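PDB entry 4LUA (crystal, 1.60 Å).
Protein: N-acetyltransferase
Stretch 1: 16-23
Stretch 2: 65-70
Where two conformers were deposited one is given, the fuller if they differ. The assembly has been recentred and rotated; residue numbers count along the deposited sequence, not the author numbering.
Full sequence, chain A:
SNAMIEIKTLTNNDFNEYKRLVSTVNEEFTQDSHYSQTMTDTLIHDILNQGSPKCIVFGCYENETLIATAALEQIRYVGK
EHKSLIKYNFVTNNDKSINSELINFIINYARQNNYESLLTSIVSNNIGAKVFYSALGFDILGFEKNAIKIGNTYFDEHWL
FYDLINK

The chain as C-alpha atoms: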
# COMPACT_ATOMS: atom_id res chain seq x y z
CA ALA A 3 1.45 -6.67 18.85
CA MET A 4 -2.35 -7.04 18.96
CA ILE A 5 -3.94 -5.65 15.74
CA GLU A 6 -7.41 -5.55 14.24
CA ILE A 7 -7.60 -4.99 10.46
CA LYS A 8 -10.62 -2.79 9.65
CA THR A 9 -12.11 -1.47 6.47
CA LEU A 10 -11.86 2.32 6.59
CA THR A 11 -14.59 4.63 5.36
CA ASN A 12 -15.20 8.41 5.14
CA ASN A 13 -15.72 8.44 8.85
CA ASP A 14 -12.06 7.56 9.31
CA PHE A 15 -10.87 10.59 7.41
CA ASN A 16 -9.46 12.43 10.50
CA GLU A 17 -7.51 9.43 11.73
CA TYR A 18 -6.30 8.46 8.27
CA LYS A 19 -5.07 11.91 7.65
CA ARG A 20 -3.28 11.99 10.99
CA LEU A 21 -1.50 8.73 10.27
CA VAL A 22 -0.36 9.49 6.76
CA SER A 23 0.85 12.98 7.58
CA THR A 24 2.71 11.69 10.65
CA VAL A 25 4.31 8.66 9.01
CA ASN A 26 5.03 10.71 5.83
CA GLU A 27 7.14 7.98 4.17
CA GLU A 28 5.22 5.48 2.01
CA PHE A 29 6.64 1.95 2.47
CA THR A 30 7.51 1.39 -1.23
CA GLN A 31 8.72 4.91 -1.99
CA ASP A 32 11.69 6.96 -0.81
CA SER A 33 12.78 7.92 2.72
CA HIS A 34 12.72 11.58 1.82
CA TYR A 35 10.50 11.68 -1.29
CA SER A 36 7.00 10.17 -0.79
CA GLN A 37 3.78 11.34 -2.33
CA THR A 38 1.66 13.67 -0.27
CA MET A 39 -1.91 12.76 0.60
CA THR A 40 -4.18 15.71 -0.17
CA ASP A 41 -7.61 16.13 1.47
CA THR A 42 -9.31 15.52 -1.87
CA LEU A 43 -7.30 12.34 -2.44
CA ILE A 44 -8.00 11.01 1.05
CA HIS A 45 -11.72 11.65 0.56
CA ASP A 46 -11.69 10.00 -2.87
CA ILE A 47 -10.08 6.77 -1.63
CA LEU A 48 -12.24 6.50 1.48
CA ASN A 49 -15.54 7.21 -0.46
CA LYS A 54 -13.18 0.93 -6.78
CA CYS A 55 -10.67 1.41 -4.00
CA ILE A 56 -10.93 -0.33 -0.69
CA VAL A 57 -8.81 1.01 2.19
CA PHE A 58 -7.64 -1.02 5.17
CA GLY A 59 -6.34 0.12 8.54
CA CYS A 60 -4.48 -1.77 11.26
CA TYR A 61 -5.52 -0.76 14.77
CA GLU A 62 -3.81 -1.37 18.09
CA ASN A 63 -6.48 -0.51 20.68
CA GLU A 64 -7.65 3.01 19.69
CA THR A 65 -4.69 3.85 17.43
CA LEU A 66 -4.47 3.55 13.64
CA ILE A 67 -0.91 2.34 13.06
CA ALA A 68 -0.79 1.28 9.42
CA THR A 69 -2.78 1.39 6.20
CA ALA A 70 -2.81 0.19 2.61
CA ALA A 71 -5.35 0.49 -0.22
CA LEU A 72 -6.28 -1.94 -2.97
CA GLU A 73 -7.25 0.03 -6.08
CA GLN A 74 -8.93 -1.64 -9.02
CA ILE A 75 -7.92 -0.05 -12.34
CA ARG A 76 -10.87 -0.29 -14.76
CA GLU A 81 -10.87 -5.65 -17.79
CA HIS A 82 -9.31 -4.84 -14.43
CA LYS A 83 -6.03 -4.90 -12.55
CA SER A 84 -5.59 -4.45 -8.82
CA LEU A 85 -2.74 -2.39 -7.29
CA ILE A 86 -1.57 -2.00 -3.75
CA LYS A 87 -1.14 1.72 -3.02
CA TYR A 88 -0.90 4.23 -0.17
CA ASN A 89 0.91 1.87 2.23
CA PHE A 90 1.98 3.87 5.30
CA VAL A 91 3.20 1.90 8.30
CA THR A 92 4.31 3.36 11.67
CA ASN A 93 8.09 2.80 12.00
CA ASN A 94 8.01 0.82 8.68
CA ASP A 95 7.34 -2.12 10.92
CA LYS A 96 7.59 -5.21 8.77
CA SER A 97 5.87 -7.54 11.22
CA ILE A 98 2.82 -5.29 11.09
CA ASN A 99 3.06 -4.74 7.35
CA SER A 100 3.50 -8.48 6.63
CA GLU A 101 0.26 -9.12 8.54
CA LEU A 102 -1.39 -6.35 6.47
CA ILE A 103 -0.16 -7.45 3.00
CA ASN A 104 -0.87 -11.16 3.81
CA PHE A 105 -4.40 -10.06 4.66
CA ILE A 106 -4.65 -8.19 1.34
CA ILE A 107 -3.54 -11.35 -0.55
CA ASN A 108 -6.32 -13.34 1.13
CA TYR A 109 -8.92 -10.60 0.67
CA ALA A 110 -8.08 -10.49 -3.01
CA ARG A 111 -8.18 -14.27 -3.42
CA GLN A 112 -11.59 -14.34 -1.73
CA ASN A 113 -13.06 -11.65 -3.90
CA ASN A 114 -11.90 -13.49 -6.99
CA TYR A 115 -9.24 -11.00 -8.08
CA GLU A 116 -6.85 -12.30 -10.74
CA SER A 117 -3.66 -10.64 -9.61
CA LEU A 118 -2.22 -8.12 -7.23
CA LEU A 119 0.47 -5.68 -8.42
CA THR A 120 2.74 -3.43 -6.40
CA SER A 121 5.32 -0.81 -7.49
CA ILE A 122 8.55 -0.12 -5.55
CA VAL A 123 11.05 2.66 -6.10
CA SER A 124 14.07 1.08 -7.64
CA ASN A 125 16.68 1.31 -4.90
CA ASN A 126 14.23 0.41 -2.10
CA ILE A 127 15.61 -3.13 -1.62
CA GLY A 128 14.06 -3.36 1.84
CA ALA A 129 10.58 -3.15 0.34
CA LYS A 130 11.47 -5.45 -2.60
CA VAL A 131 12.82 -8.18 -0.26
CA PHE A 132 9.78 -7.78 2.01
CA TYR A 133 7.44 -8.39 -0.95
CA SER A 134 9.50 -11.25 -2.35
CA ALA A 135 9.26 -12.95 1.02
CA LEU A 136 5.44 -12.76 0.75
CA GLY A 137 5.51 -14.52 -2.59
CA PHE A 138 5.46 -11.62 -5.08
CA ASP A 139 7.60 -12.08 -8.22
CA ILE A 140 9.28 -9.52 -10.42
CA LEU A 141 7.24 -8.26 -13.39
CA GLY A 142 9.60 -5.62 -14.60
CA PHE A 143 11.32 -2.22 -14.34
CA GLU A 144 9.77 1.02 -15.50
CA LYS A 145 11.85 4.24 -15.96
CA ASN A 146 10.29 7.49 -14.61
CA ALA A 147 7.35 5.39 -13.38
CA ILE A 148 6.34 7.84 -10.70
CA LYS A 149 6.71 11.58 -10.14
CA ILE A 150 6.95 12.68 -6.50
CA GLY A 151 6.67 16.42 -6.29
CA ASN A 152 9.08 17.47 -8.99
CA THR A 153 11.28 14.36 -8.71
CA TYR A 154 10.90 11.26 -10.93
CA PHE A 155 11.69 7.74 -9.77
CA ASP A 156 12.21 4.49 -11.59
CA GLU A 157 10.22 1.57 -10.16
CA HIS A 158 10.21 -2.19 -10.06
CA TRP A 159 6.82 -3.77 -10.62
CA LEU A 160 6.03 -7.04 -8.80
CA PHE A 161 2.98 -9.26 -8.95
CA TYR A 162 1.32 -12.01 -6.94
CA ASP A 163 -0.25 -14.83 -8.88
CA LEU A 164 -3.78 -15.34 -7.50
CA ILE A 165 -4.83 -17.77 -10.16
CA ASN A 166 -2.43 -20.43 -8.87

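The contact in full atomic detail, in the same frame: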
# COMPACT_ATOMS: atom_id res chain seq x y z
N ASN A 16 -10.32 11.73 9.53
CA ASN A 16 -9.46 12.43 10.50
C ASN A 16 -8.26 11.59 10.90
O ASN A 16 -7.09 12.04 10.75
CB ASN A 16 -10.27 12.92 11.71
CG ASN A 16 -11.27 14.01 11.33
OD1 ASN A 16 -11.04 14.72 10.34
ND2 ASN A 16 -12.38 14.14 12.10
N GLU A 17 -8.54 10.33 11.24
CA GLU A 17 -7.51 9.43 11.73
C GLU A 17 -6.56 9.07 10.59
O GLU A 17 -5.31 8.98 10.79
CB GLU A 17 -8.17 8.19 12.36
CG GLU A 17 -8.94 8.48 13.69
CD GLU A 17 -10.28 9.22 13.56
OE1 GLU A 17 -10.97 9.14 12.49
OE2 GLU A 17 -10.68 9.89 14.55
N TYR A 18 -7.13 8.89 9.40
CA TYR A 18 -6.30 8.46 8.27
C TYR A 18 -5.34 9.60 8.04
O TYR A 18 -4.11 9.42 7.86
CB TYR A 18 -7.18 8.18 7.06
CG TYR A 18 -6.41 7.64 5.87
CD1 TYR A 18 -6.31 6.29 5.65
CD2 TYR A 18 -5.82 8.53 4.97
CE1 TYR A 18 -5.59 5.82 4.56
CE2 TYR A 18 -5.13 8.08 3.87
CZ TYR A 18 -5.02 6.72 3.67
OH TYR A 18 -4.28 6.23 2.59
N LYS A 19 -5.89 10.81 8.09
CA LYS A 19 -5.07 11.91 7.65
C LYS A 19 -3.98 12.12 8.70
O LYS A 19 -2.81 12.43 8.34
CB LYS A 19 -5.94 13.18 7.49
CG LYS A 19 -5.16 14.40 7.04
CD LYS A 19 -6.12 15.59 6.77
CE LYS A 19 -5.33 16.85 6.78
NZ LYS A 19 -6.19 18.05 6.57
N ARG A 20 -4.30 11.81 9.96
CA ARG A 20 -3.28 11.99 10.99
C ARG A 20 -2.17 10.97 10.78
O ARG A 20 -0.98 11.29 10.94
CB ARG A 20 -3.90 11.82 12.37
CG ARG A 20 -2.94 11.93 13.55
CD ARG A 20 -3.74 11.70 14.85
NE ARG A 20 -5.01 12.45 14.84
CZ ARG A 20 -6.23 11.90 14.96
NH1 ARG A 20 -6.36 10.58 15.12
NH2 ARG A 20 -7.32 12.67 14.93
N LEU A 21 -2.56 9.75 10.41
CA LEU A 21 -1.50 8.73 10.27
C LEU A 21 -0.58 9.07 9.11
O LEU A 21 0.69 9.03 9.21
CB LEU A 21 -2.12 7.36 9.98
CG LEU A 21 -1.13 6.25 9.58
CD1 LEU A 21 -0.37 5.80 10.83
CD2 LEU A 21 -1.94 5.09 8.93
N VAL A 22 -1.19 9.33 7.95
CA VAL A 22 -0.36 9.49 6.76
C VAL A 22 0.51 10.74 6.82
O VAL A 22 1.65 10.72 6.31
CB VAL A 22 -1.11 9.37 5.41
CG1 VAL A 22 -1.89 7.99 5.32
CG2 VAL A 22 -2.05 10.56 5.21
N SER A 23 0.01 11.81 7.44
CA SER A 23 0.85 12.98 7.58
C SER A 23 1.94 12.75 8.62
O SER A 23 3.02 13.32 8.50
CB SER A 23 0.02 14.23 7.90
OG SER A 23 -0.72 14.06 9.09
N THR A 65 -5.65 3.16 18.31
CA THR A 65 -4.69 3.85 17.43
C THR A 65 -4.53 3.21 16.06
O THR A 65 -4.27 2.03 15.96
CB THR A 65 -3.30 3.93 18.11
OG1 THR A 65 -3.44 4.56 19.39
CG2 THR A 65 -2.32 4.77 17.28
N LEU A 66 -4.74 4.00 15.01
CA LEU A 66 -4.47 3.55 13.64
C LEU A 66 -2.96 3.58 13.43
O LEU A 66 -2.30 4.66 13.52
CB LEU A 66 -5.18 4.51 12.66
CG LEU A 66 -4.91 4.25 11.20
CD1 LEU A 66 -5.42 2.86 10.76
CD2 LEU A 66 -5.61 5.37 10.40
N ILE A 67 -2.38 2.41 13.17
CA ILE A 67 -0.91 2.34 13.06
C ILE A 67 -0.38 2.03 11.68
O ILE A 67 0.82 2.16 11.44
CB ILE A 67 -0.30 1.37 14.11
CG1 ILE A 67 -0.71 -0.08 13.84
CG2 ILE A 67 -0.73 1.86 15.52
CD1 ILE A 67 0.11 -1.04 14.74
N ALA A 68 -1.25 1.61 10.77
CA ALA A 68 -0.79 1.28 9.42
C ALA A 68 -1.98 1.25 8.49
O ALA A 68 -3.13 1.04 8.92
CB ALA A 68 -0.07 -0.12 9.36
N THR A 69 -1.70 1.47 7.20
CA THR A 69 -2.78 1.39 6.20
C THR A 69 -2.22 0.95 4.86
O THR A 69 -1.02 1.14 4.59
CB THR A 69 -3.46 2.79 6.02
OG1 THR A 69 -4.62 2.66 5.17
CG2 THR A 69 -2.53 3.93 5.50
N ALA A 70 -3.11 0.34 4.04
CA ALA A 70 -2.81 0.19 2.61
C ALA A 70 -4.15 0.14 1.90
O ALA A 70 -5.16 -0.18 2.53
CB ALA A 70 -1.95 -1.09 2.35
O HOH W 1 -4.16 3.53 2.47

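Residues 16-23 form part of a helix, and residues 65-70 part of a β-strand on which the helix lies. The two axes come within 8.6 Å of each other and their N-to-C directions differ by 62°, so the elements cross obliquely. The backbones are nearest at Leu 21 and Leu 66, whose CA atoms are 6.9 Å apart. The helix is held by its own backbone hydrogen bonds: the N atoms of Arg 20, Leu 21 and Val 22 donate to the O atoms of Asn 16, Glu 17 and Tyr 18 respectively, each at 2.9 Å, and Ser 23 N donates to Lys 19 O at 3.0 Å. Ser 23 OG also donates to Lys 19 O, at 2.8 Å, a common way for a helical serine to satisfy its hydroxyl. No direct hydrogen bond joins helix to strand, so their contact rests on side-chain packing and on one water.

The packing centres on two leucines. Leu 21 and Leu 66 both direct their CA-to-CB bonds toward the opposing stretch and are buried, with Leu 21 CD2 lying 3.8 Å from Leu 66 CG. Leucine suits such a place: its branched end fills space well, and burying it removes hydrocarbon from water. Leu 21 reaches along several strand residues. Its CD1 lies 3.5 Å from Leu 66 O and 3.9 Å from Ile 67 C, while its CD2 lies 3.9 Å from Ala 68 C and 3.7 Å from Thr 69 CG2. Leu 66 in turn presses against the helix backbone, its CD2 3.6 Å from Glu 17 O and 3.8 Å from Tyr 18 CA.

The strand's side chains do not alternate strictly: Leu 66 and Thr 69 point toward the helix, while Ile 67, Ala 68 and Ala 70 point away. That two residues rather than one separate the inward-facing pair reflects a break in strict alternation at Ile 67, whose psi of -12° departs from the extended values of its neighbours. Ile 67 and Ala 68 therefore meet Leu 21 through their backbone carbonyl carbons.

Thr 69 combines apolar and polar contacts. Its methyl joins the hydrocarbon cluster, with CG2 also 4.1 Å from Val 22 CG1, while its hydroxyl sits at the edge of the Tyr 18 ring, near the ring plane, with OG1 3.4 Å from Tyr 18 CE1. Tyr 18 starts sideways at its CA-to-CB bond, yet its long side chain brings the ring closer to the strand. A single water completes the polar link: it lies 2.7 Å from Tyr 18 OH and donates to Thr 69 OG1 at 2.9 Å. Two buried hydroxyl groups are thus bridged without touching directly.

Glu 17, partly exposed, has its CB 4.3 Å from Leu 66 CD2, but in the conformer given the end of its side chain leads away, which keeps the carboxylate clear of the leucines. Lys 19 points away from the strand, and Asn 16 and Ser 23 are out of reach, as suits polar residues on the other parts of an amphipathic helix.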